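Local coordinates for protein AgaA (Rhizobium radiobacter, PDB 6HLX) that binds the opine agropinic acid as a periplasmic substrate-binding protein, delivering it to an ABC transporter for import into the bacterium, at residues P406-Q411 with L443-Y448; N391-G396 with D434-R439; I32-V37 with D178-K183. All coordinates share one frame; numbering follows the deposited sequence.

Contact 1. Residues P406-Q411 with L443-Y448; sequences PYFNDQ and LSPLVY
The CB-CG edge of Pro445 bears on one face of the Phe408 ring, and Leu443 meets its rim; these three residues supply most of the 181 Å² buried between the two segments. Pro445 CB stands 3.5 Å from the centroid of the Phe408 ring and only 5° off its normal, which defines a CH-pi contact centred on the ring rather than a brush against its rim. Pro445 CG extends this footing toward the far end of the ring, 3.7 Å from Phe408 CZ. The ring is brought there by a chi1 of 176°, which sets CG opposite the backbone N. On the other face sits the segment's own backbone, with Asp410 N above the plane but displaced toward the rim. Leu443 uses a single methyl for two neighbours: its CD1 lies in the plane of the Phe408 ring, 3.9 Å from Phe408 CZ, and also presses on the carboxylate of Asp410, 3.5 Å from Asp410 CG. That carboxylate has its polar partners elsewhere. Its OD2 accepts a hydrogen bond from Ile413 N and forms a salt bridge with Arg439 NE, so one oxygen joins two helices. Ile413 also touches both Phe408 and Leu443. Asp410 is thus the N-cap of helix 411-422, and the packing of Phe408, Pro445 and Leu443 holds this loop against the turn from helix 426-443 into strand 446-451.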
loop_
_atom_site.group_PDB
_atom_site.type_symbol
_atom_site.label_atom_id
_atom_site.label_comp_id
_atom_site.label_asym_id
_atom_site.label_seq_id
_atom_site.Cartn_x
_atom_site.Cartn_y
_atom_site.Cartn_z
ATOM N N PRO A 406 2.276 3.261 -15.859
ATOM C CA PRO A 406 1.805 4.539 -16.403
ATOM C C PRO A 406 1.292 4.491 -17.841
ATOM O O PRO A 406 1.934 3.918 -18.735
ATOM C CB PRO A 406 3.017 5.466 -16.243
ATOM C CG PRO A 406 3.670 4.976 -14.973
ATOM C CD PRO A 406 3.470 3.459 -15.001
ATOM N N TYR A 407 0.071 5.035 -18.033
ATOM C CA TYR A 407 -0.631 5.200 -19.312
ATOM C C TYR A 407 -1.162 3.909 -19.942
ATOM O O TYR A 407 -1.784 3.984 -21.004
ATOM C CB TYR A 407 0.208 6.007 -20.338
ATOM C CG TYR A 407 0.729 7.295 -19.736
ATOM C CD1 TYR A 407 -0.115 8.389 -19.543
ATOM C CD2 TYR A 407 2.031 7.385 -19.252
ATOM C CE1 TYR A 407 0.337 9.554 -18.917
ATOM C CE2 TYR A 407 2.499 8.549 -18.642
ATOM C CZ TYR A 407 1.649 9.633 -18.485
ATOM O OH TYR A 407 2.102 10.780 -17.882
ATOM N N PHE A 408 -1.022 2.753 -19.265
ATOM C CA PHE A 408 -1.638 1.528 -19.767
ATOM C C PHE A 408 -3.169 1.715 -19.709
ATOM O O PHE A 408 -3.708 2.146 -18.683
ATOM C CB PHE A 408 -1.237 0.309 -18.920
ATOM C CG PHE A 408 -1.940 -0.961 -19.370
ATOM C CD1 PHE A 408 -1.565 -1.604 -20.546
ATOM C CD2 PHE A 408 -2.983 -1.503 -18.620
ATOM C CE1 PHE A 408 -2.230 -2.764 -20.972
ATOM C CE2 PHE A 408 -3.642 -2.664 -19.034
ATOM C CZ PHE A 408 -3.265 -3.290 -20.210
ATOM N N ASN A 409 -3.846 1.363 -20.800
ATOM C CA ASN A 409 -5.296 1.503 -20.900
ATOM C C ASN A 409 -5.796 0.517 -21.950
ATOM O O ASN A 409 -5.572 0.725 -23.139
ATOM C CB ASN A 409 -5.632 2.966 -21.290
ATOM C CG ASN A 409 -7.082 3.384 -21.216
ATOM O OD1 ASN A 409 -7.931 2.719 -20.626
ATOM N ND2 ASN A 409 -7.391 4.532 -21.803
ATOM N N ASP A 410 -6.384 -0.604 -21.504
ATOM C CA ASP A 410 -6.945 -1.612 -22.418
ATOM C C ASP A 410 -8.460 -1.685 -22.210
ATOM O O ASP A 410 -8.910 -1.935 -21.080
ATOM C CB ASP A 410 -6.293 -2.987 -22.185
ATOM C CG ASP A 410 -6.899 -4.069 -23.061
ATOM O OD1 ASP A 410 -6.674 -4.033 -24.296
ATOM O OD2 ASP A 410 -7.547 -4.990 -22.508
ATOM N N GLN A 411 -9.249 -1.492 -23.292
ATOM C CA GLN A 411 -10.702 -1.486 -23.154
ATOM C C GLN A 411 -11.255 -2.812 -22.656
ATOM O O GLN A 411 -12.154 -2.792 -21.812
ATOM C CB GLN A 411 -11.411 -1.012 -24.447
ATOM C CG GLN A 411 -12.829 -0.416 -24.216
ATOM C CD GLN A 411 -13.023 0.489 -22.995
ATOM O OE1 GLN A 411 -12.159 1.287 -22.590
ATOM N NE2 GLN A 411 -14.184 0.381 -22.373
ATOM N N LEU A 443 -1.340 -9.480 -22.074
ATOM C CA LEU A 443 -0.787 -8.135 -22.238
ATOM C C LEU A 443 0.360 -7.828 -21.291
ATOM O O LEU A 443 1.213 -6.986 -21.604
ATOM C CB LEU A 443 -1.889 -7.067 -22.131
ATOM C CG LEU A 443 -3.036 -7.128 -23.162
ATOM C CD1 LEU A 443 -4.022 -6.017 -22.894
ATOM C CD2 LEU A 443 -2.530 -7.008 -24.602
ATOM N N SER A 444 0.394 -8.517 -20.137
ATOM C CA SER A 444 1.405 -8.337 -19.095
ATOM C C SER A 444 1.788 -6.859 -18.824
ATOM O O SER A 444 2.984 -6.538 -18.842
ATOM C CB SER A 444 2.641 -9.177 -19.404
ATOM O OG SER A 444 2.372 -10.540 -19.123
ATOM N N PRO A 445 0.819 -5.944 -18.571
ATOM C CA PRO A 445 1.195 -4.558 -18.217
ATOM C C PRO A 445 2.006 -4.531 -16.922
ATOM O O PRO A 445 2.835 -3.652 -16.739
ATOM C CB PRO A 445 -0.149 -3.857 -18.030
ATOM C CG PRO A 445 -1.103 -4.963 -17.651
ATOM C CD PRO A 445 -0.649 -6.143 -18.470
ATOM N N LEU A 446 1.756 -5.508 -16.021
ATOM C CA LEU A 446 2.497 -5.686 -14.768
ATOM C C LEU A 446 3.193 -7.040 -14.863
ATOM O O LEU A 446 2.618 -7.992 -15.386
ATOM C CB LEU A 446 1.570 -5.703 -13.537
ATOM C CG LEU A 446 0.955 -4.381 -12.996
ATOM C CD1 LEU A 446 2.029 -3.349 -12.593
ATOM C CD2 LEU A 446 -0.079 -3.795 -13.931
ATOM N N VAL A 447 4.409 -7.125 -14.323
ATOM C CA VAL A 447 5.158 -8.384 -14.289
ATOM C C VAL A 447 5.452 -8.669 -12.819
ATOM O O VAL A 447 5.793 -7.742 -12.059
ATOM C CB VAL A 447 6.423 -8.318 -15.180
ATOM C CG1 VAL A 447 7.431 -9.388 -14.782
ATOM C CG2 VAL A 447 6.047 -8.448 -16.662
ATOM N N TYR A 448 5.295 -9.952 -12.398
ATOM C CA TYR A 448 5.479 -10.311 -10.987
ATOM C C TYR A 448 6.532 -11.399 -10.864
ATOM O O TYR A 448 6.555 -12.328 -11.679
ATOM C CB TYR A 448 4.151 -10.825 -10.398
ATOM C CG TYR A 448 2.982 -9.896 -10.617
ATOM C CD1 TYR A 448 2.173 -10.015 -11.746
ATOM C CD2 TYR A 448 2.638 -8.937 -9.662
ATOM C CE1 TYR A 448 1.091 -9.159 -11.955
ATOM C CE2 TYR A 448 1.545 -8.091 -9.851
ATOM C CZ TYR A 448 0.761 -8.225 -10.990
ATOM O OH TYR A 448 -0.325 -7.414 -11.186
#

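Contact 2. Residues N391-G396 with D434-R439; sequences NYYYGG and DAFVDR. With ACT (acetate ion), chain J.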
loop_
_atom_site.group_PDB
_atom_site.type_symbol
_atom_site.label_atom_id
_atom_site.label_comp_id
_atom_site.label_asym_id
_atom_site.label_seq_id
_atom_site.Cartn_x
_atom_site.Cartn_y
_atom_site.Cartn_z
ATOM N N ASN A 391 -6.913 -0.878 -9.250
ATOM C CA ASN A 391 -5.870 0.061 -8.875
ATOM C C ASN A 391 -4.573 -0.186 -9.683
ATOM O O ASN A 391 -3.875 0.765 -10.031
ATOM C CB ASN A 391 -5.634 -0.016 -7.374
ATOM C CG ASN A 391 -4.556 0.905 -6.864
ATOM O OD1 ASN A 391 -4.495 2.122 -7.189
ATOM N ND2 ASN A 391 -3.676 0.338 -6.071
ATOM N N TYR A 392 -4.307 -1.466 -10.035
ATOM C CA TYR A 392 -3.147 -1.879 -10.827
ATOM C C TYR A 392 -3.365 -1.817 -12.340
ATOM O O TYR A 392 -2.432 -1.498 -13.073
ATOM C CB TYR A 392 -2.763 -3.337 -10.442
ATOM C CG TYR A 392 -2.005 -3.390 -9.138
ATOM C CD1 TYR A 392 -2.664 -3.244 -7.913
ATOM C CD2 TYR A 392 -0.629 -3.569 -9.122
ATOM C CE1 TYR A 392 -1.955 -3.207 -6.712
ATOM C CE2 TYR A 392 0.089 -3.554 -7.924
ATOM C CZ TYR A 392 -0.582 -3.382 -6.723
ATOM O OH TYR A 392 0.147 -3.298 -5.563
ATOM N N TYR A 393 -4.568 -2.201 -12.816
ATOM C CA TYR A 393 -4.831 -2.430 -14.248
ATOM C C TYR A 393 -5.733 -1.464 -14.989
ATOM O O TYR A 393 -5.664 -1.418 -16.221
ATOM C CB TYR A 393 -5.433 -3.842 -14.415
ATOM C CG TYR A 393 -4.414 -4.944 -14.203
ATOM C CD1 TYR A 393 -4.134 -5.424 -12.926
ATOM C CD2 TYR A 393 -3.729 -5.507 -15.281
ATOM C CE1 TYR A 393 -3.173 -6.412 -12.717
ATOM C CE2 TYR A 393 -2.784 -6.514 -15.088
ATOM C CZ TYR A 393 -2.497 -6.950 -13.800
ATOM O OH TYR A 393 -1.563 -7.938 -13.595
ATOM N N TYR A 394 -6.653 -0.784 -14.288
ATOM C CA TYR A 394 -7.637 0.059 -14.973
ATOM C C TYR A 394 -6.986 1.263 -15.665
ATOM O O TYR A 394 -5.941 1.736 -15.229
ATOM C CB TYR A 394 -8.665 0.574 -13.953
ATOM C CG TYR A 394 -9.980 0.976 -14.587
ATOM C CD1 TYR A 394 -10.915 0.016 -14.964
ATOM C CD2 TYR A 394 -10.271 2.309 -14.853
ATOM C CE1 TYR A 394 -12.117 0.375 -15.568
ATOM C CE2 TYR A 394 -11.472 2.680 -15.464
ATOM C CZ TYR A 394 -12.410 1.708 -15.782
ATOM O OH TYR A 394 -13.609 2.050 -16.367
ATOM N N GLY A 395 -7.643 1.769 -16.696
ATOM C CA GLY A 395 -7.254 3.019 -17.327
ATOM C C GLY A 395 -7.857 4.148 -16.502
ATOM O O GLY A 395 -7.427 4.395 -15.367
ATOM N N GLY A 396 -8.915 4.775 -17.024
ATOM C CA GLY A 396 -9.591 5.853 -16.302
ATOM C C GLY A 396 -8.938 7.214 -16.460
ATOM O O GLY A 396 -8.074 7.406 -17.327
ATOM N N ASP A 434 -11.687 -14.518 -13.801
ATOM C CA ASP A 434 -10.959 -15.565 -14.524
ATOM C C ASP A 434 -10.668 -15.114 -15.967
ATOM O O ASP A 434 -9.564 -15.341 -16.473
ATOM C CB ASP A 434 -11.742 -16.883 -14.530
ATOM C CG ASP A 434 -11.775 -17.621 -13.202
ATOM O OD1 ASP A 434 -10.874 -17.378 -12.352
ATOM O OD2 ASP A 434 -12.701 -18.437 -13.004
ATOM N N ALA A 435 -11.657 -14.467 -16.633
ATOM C CA ALA A 435 -11.455 -13.945 -17.990
ATOM C C ALA A 435 -10.463 -12.765 -17.956
ATOM O O ALA A 435 -9.620 -12.633 -18.850
ATOM C CB ALA A 435 -12.784 -13.513 -18.606
ATOM N N PHE A 436 -10.530 -11.939 -16.893
ATOM C CA PHE A 436 -9.610 -10.801 -16.724
ATOM C C PHE A 436 -8.164 -11.335 -16.655
ATOM O O PHE A 436 -7.276 -10.786 -17.307
ATOM C CB PHE A 436 -9.942 -10.002 -15.437
ATOM C CG PHE A 436 -8.736 -9.229 -14.933
ATOM C CD1 PHE A 436 -8.382 -8.008 -15.500
ATOM C CD2 PHE A 436 -7.906 -9.766 -13.959
ATOM C CE1 PHE A 436 -7.220 -7.339 -15.093
ATOM C CE2 PHE A 436 -6.731 -9.106 -13.569
ATOM C CZ PHE A 436 -6.410 -7.887 -14.127
ATOM N N VAL A 437 -7.949 -12.419 -15.880
ATOM C CA VAL A 437 -6.601 -12.983 -15.670
ATOM C C VAL A 437 -5.953 -13.395 -17.017
ATOM O O VAL A 437 -4.782 -13.098 -17.251
ATOM C CB VAL A 437 -6.623 -14.122 -14.634
ATOM C CG1 VAL A 437 -5.382 -14.988 -14.765
ATOM C CG2 VAL A 437 -6.734 -13.565 -13.211
ATOM N N ASP A 438 -6.728 -14.032 -17.912
ATOM C CA ASP A 438 -6.213 -14.417 -19.246
ATOM C C ASP A 438 -5.692 -13.186 -19.997
ATOM O O ASP A 438 -4.595 -13.230 -20.565
ATOM C CB ASP A 438 -7.336 -15.072 -20.059
ATOM C CG ASP A 438 -7.783 -16.427 -19.529
ATOM O OD1 ASP A 438 -7.130 -16.951 -18.596
ATOM O OD2 ASP A 438 -8.766 -16.980 -20.071
ATOM N N ARG A 439 -6.475 -12.090 -19.993
ATOM C CA ARG A 439 -6.076 -10.861 -20.693
ATOM C C ARG A 439 -4.897 -10.170 -19.982
ATOM O O ARG A 439 -4.018 -9.618 -20.649
ATOM C CB ARG A 439 -7.264 -9.905 -20.853
ATOM C CG ARG A 439 -6.902 -8.671 -21.668
ATOM C CD ARG A 439 -7.589 -8.660 -22.991
ATOM N NE ARG A 439 -7.212 -7.503 -23.803
ATOM C CZ ARG A 439 -6.719 -7.594 -25.033
ATOM N NH1 ARG A 439 -6.436 -6.498 -25.724
ATOM N NH2 ARG A 439 -6.505 -8.784 -25.584
HETATM C C ACT J . -5.446 -7.637 -28.821
HETATM O O ACT J . -5.255 -8.833 -28.457
HETATM O OXT ACT J . -4.587 -6.722 -28.772
HETATM C CH3 ACT J . -6.847 -7.263 -29.366
#
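Tyr393 and Phe436 make a T-shaped stack that accounts for the whole side-chain contact between these segments. Phe436 is the edge and Tyr393 the face: the ring planes stand at 88°, the centroids are 4.9 Å apart, and Phe436 CZ points at the middle of the tyrosine ring from 3.5 Å above its plane. All six ring carbons of Tyr393 lie within 4.0 Å of that one atom, Tyr393 CG and CD1 both at 3.6 Å, so the approach is central and close. Together the side chains span the 10.0 Å between Tyr393 CA and Phe436 CA; a chi1 of 156° carries the Phe436 ring away from its backbone N. Beyond the stack, Tyr393 OH hydrogen-bonds with Tyr448 OH. One helical turn on, packing gives way to a looser, partly exposed side. Arg439 does not touch 391-396; its NE is held by Asp410, and its NH2 gives an almost straight hydrogen bond (175°) to atom O of an acetate, 3.1 Å away, probably from the crystallisation liquor. Arg439 also touches Gln412 and Ile413 of helix 411-422, while Pro445 and Leu446 touch Tyr393, lodging the end of helix 388-393 between helix 426-443 and the start of strand 446-451.

Contact 3. Residues I32-V37 with D178-K183; sequences IHRGLV and DDYYKK. With SO4 (sulfate ion), chain V; ACT (acetate ion), chain K.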
loop_
_atom_site.group_PDB
_atom_site.type_symbol
_atom_site.label_atom_id
_atom_site.label_comp_id
_atom_site.label_asym_id
_atom_site.label_seq_id
_atom_site.Cartn_x
_atom_site.Cartn_y
_atom_site.Cartn_z
ATOM N N ILE A 32 -3.114 8.432 14.142
ATOM C CA ILE A 32 -3.762 9.739 14.350
ATOM C C ILE A 32 -5.122 9.871 13.677
ATOM O O ILE A 32 -5.873 10.774 14.042
ATOM C CB ILE A 32 -2.781 10.807 13.771
ATOM C CG1 ILE A 32 -1.481 10.879 14.617
ATOM C CG2 ILE A 32 -3.414 12.216 13.581
ATOM C CD1 ILE A 32 -0.295 11.572 13.739
ATOM N N HIS A 33 -5.391 9.063 12.649
ATOM C CA HIS A 33 -6.599 9.260 11.848
ATOM C C HIS A 33 -7.520 8.066 11.788
ATOM O O HIS A 33 -7.075 6.938 11.953
ATOM C CB HIS A 33 -6.183 9.627 10.401
ATOM C CG HIS A 33 -5.529 10.972 10.273
ATOM N ND1 HIS A 33 -6.231 12.137 10.495
ATOM C CD2 HIS A 33 -4.264 11.284 9.894
ATOM C CE1 HIS A 33 -5.373 13.121 10.285
ATOM N NE2 HIS A 33 -4.173 12.648 9.910
ATOM N N ARG A 34 -8.789 8.324 11.405
ATOM C CA ARG A 34 -9.804 7.305 11.190
ATOM C C ARG A 34 -10.659 7.714 9.998
ATOM O O ARG A 34 -10.861 8.908 9.766
ATOM C CB ARG A 34 -10.697 7.159 12.450
ATOM C CG ARG A 34 -10.052 6.360 13.602
ATOM C CD ARG A 34 -9.832 4.907 13.200
ATOM N NE ARG A 34 -9.154 4.087 14.212
ATOM C CZ ARG A 34 -7.834 3.948 14.325
ATOM N NH1 ARG A 34 -7.012 4.639 13.534
ATOM N NH2 ARG A 34 -7.326 3.139 15.242
ATOM N N GLY A 35 -11.183 6.714 9.285
ATOM C CA GLY A 35 -12.137 6.937 8.198
ATOM C C GLY A 35 -13.537 6.575 8.641
ATOM O O GLY A 35 -13.774 6.311 9.830
ATOM N N LEU A 36 -14.485 6.522 7.685
ATOM C CA LEU A 36 -15.853 6.089 7.981
ATOM C C LEU A 36 -15.783 4.645 8.487
ATOM O O LEU A 36 -16.451 4.273 9.448
ATOM C CB LEU A 36 -16.706 6.155 6.710
ATOM C CG LEU A 36 -17.024 7.571 6.241
ATOM C CD1 LEU A 36 -17.536 7.574 4.788
ATOM C CD2 LEU A 36 -17.971 8.274 7.222
ATOM N N VAL A 37 -14.902 3.866 7.848
ATOM C CA VAL A 37 -14.606 2.469 8.173
ATOM C C VAL A 37 -13.091 2.272 8.081
ATOM O O VAL A 37 -12.408 3.045 7.402
ATOM C CB VAL A 37 -15.325 1.489 7.212
ATOM C CG1 VAL A 37 -16.838 1.483 7.430
ATOM C CG2 VAL A 37 -14.980 1.780 5.743
ATOM N N ASP A 178 -7.674 11.372 24.832
ATOM C CA ASP A 178 -8.610 10.909 25.862
ATOM C C ASP A 178 -10.062 10.823 25.409
ATOM O O ASP A 178 -10.800 9.985 25.921
ATOM C CB ASP A 178 -8.506 11.763 27.126
ATOM C CG ASP A 178 -7.220 11.578 27.900
ATOM O OD1 ASP A 178 -6.537 10.544 27.695
ATOM O OD2 ASP A 178 -6.898 12.458 28.718
ATOM N N ASP A 179 -10.465 11.687 24.470
ATOM C CA ASP A 179 -11.845 11.744 23.964
ATOM C C ASP A 179 -12.096 10.800 22.780
ATOM O O ASP A 179 -13.157 10.880 22.154
ATOM C CB ASP A 179 -12.250 13.191 23.634
ATOM C CG ASP A 179 -12.582 14.035 24.860
ATOM O OD1 ASP A 179 -12.710 13.458 25.971
ATOM O OD2 ASP A 179 -12.729 15.260 24.709
ATOM N N TYR A 180 -11.155 9.846 22.526
ATOM C CA TYR A 180 -11.335 8.827 21.467
ATOM C C TYR A 180 -12.580 7.982 21.802
ATOM O O TYR A 180 -12.899 7.765 22.978
ATOM C CB TYR A 180 -10.092 7.959 21.367
ATOM C CG TYR A 180 -10.131 6.928 20.260
ATOM C CD1 TYR A 180 -10.340 7.304 18.932
ATOM C CD2 TYR A 180 -9.891 5.584 20.527
ATOM C CE1 TYR A 180 -10.291 6.364 17.899
ATOM C CE2 TYR A 180 -9.829 4.642 19.503
ATOM C CZ TYR A 180 -10.076 5.027 18.196
ATOM O OH TYR A 180 -9.985 4.107 17.187
ATOM N N TYR A 181 -13.317 7.559 20.761
ATOM C CA TYR A 181 -14.622 6.898 20.956
ATOM C C TYR A 181 -14.602 5.433 21.392
ATOM O O TYR A 181 -15.680 4.899 21.699
ATOM C CB TYR A 181 -15.491 7.050 19.699
ATOM C CG TYR A 181 -14.809 6.619 18.421
ATOM C CD1 TYR A 181 -14.798 5.282 18.027
ATOM C CD2 TYR A 181 -14.187 7.552 17.593
ATOM C CE1 TYR A 181 -14.178 4.882 16.842
ATOM C CE2 TYR A 181 -13.557 7.164 16.408
ATOM C CZ TYR A 181 -13.545 5.829 16.044
ATOM O OH TYR A 181 -12.950 5.476 14.853
ATOM N N LYS A 182 -13.433 4.772 21.437
ATOM C CA LYS A 182 -13.387 3.371 21.880
ATOM C C LYS A 182 -12.973 3.300 23.339
ATOM O O LYS A 182 -11.935 3.855 23.716
ATOM C CB LYS A 182 -12.427 2.544 21.019
ATOM C CG LYS A 182 -12.838 2.457 19.561
ATOM C CD LYS A 182 -11.922 1.540 18.779
ATOM C CE LYS A 182 -12.266 1.548 17.298
ATOM N NZ LYS A 182 -11.405 0.601 16.515
ATOM N N LYS A 183 -13.795 2.630 24.179
ATOM C CA LYS A 183 -13.520 2.490 25.613
ATOM C C LYS A 183 -12.190 1.743 25.842
ATOM O O LYS A 183 -11.932 0.734 25.191
ATOM C CB LYS A 183 -14.691 1.734 26.283
ATOM C CG LYS A 183 -14.662 1.808 27.805
ATOM C CD LYS A 183 -15.668 0.850 28.439
ATOM C CE LYS A 183 -15.993 1.191 29.881
ATOM N NZ LYS A 183 -14.816 1.071 30.786
HETATM S S SO4 V . -7.774 15.010 24.933
HETATM O O1 SO4 V . -6.660 14.020 25.028
HETATM O O2 SO4 V . -7.803 15.849 26.190
HETATM O O3 SO4 V . -9.089 14.342 24.828
HETATM O O4 SO4 V . -7.540 15.902 23.783
HETATM C C ACT K . -12.629 -2.709 18.313
HETATM O O ACT K . -12.017 -3.765 18.592
HETATM O OXT ACT K . -12.316 -1.920 17.387
HETATM C CH3 ACT K . -13.859 -2.352 19.180
#
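A buried charged cluster joins two loops here, with Arg34 on one side and the phenol oxygens of Tyr180 and Tyr181 on the other. Arg34 NE donates to Tyr180 OH at 3.1 Å, but the N-H...O angle of 126° makes this a weak bond. Arg34 NE lies near the plane of the Tyr180 ring, at its edge, the guanidinium standing 86° to it. Tyr181 meets the aliphatic stem instead, its OH 3.3 Å from Arg34 CG. A bend at chi2 (-65°) folds the arginine back on its own chain, where NH1 reaches His33 O at 2.8 Å; Leu30 O is a second acceptor. Glu481 takes a hydrogen bond with Tyr180 OH and salt bridges from Arg34 NH2 and Lys182 NZ, while Glu48 pairs with Lys182 NZ and Tyr181 OH. They probably offset the like charges of Arg34 NE and Lys182 NZ, 4.7 Å apart. Partly exposed Lys182 also bonds an acetate, probably from the crystallisation liquor, NZ to OXT 2.8 Å. The network joins the loop between strands 171-176 and 190-195 of the seven-stranded sheet to that entering strand 37-39 of the five-stranded sheet, probably the extra subdomain of this family.

From the N terminus, the chain first passes 32-37, where helix 23-32 leads into the antiparallel sheet, and comes back against 32-37 at 178-183, in the loop after strand 171-176 of the seven-stranded sheet; contact 3 closes a loop of 140 residues and is complete before the others begin. Contacts 2 and 1 are interleaved: 391-396, 406-411, 434-439 and 443-448 follow in turn, so their loops cross rather than nest. Their centres are about 8 Å apart, and Leu446 CD2 packs on Tyr392 O at 3.4 Å. Together they gather helices 388-393, 411-422 and 426-443 beside the six-stranded sheet. Contact 3 lies about 38 Å from contact 1, centre to centre, across the chain's centre.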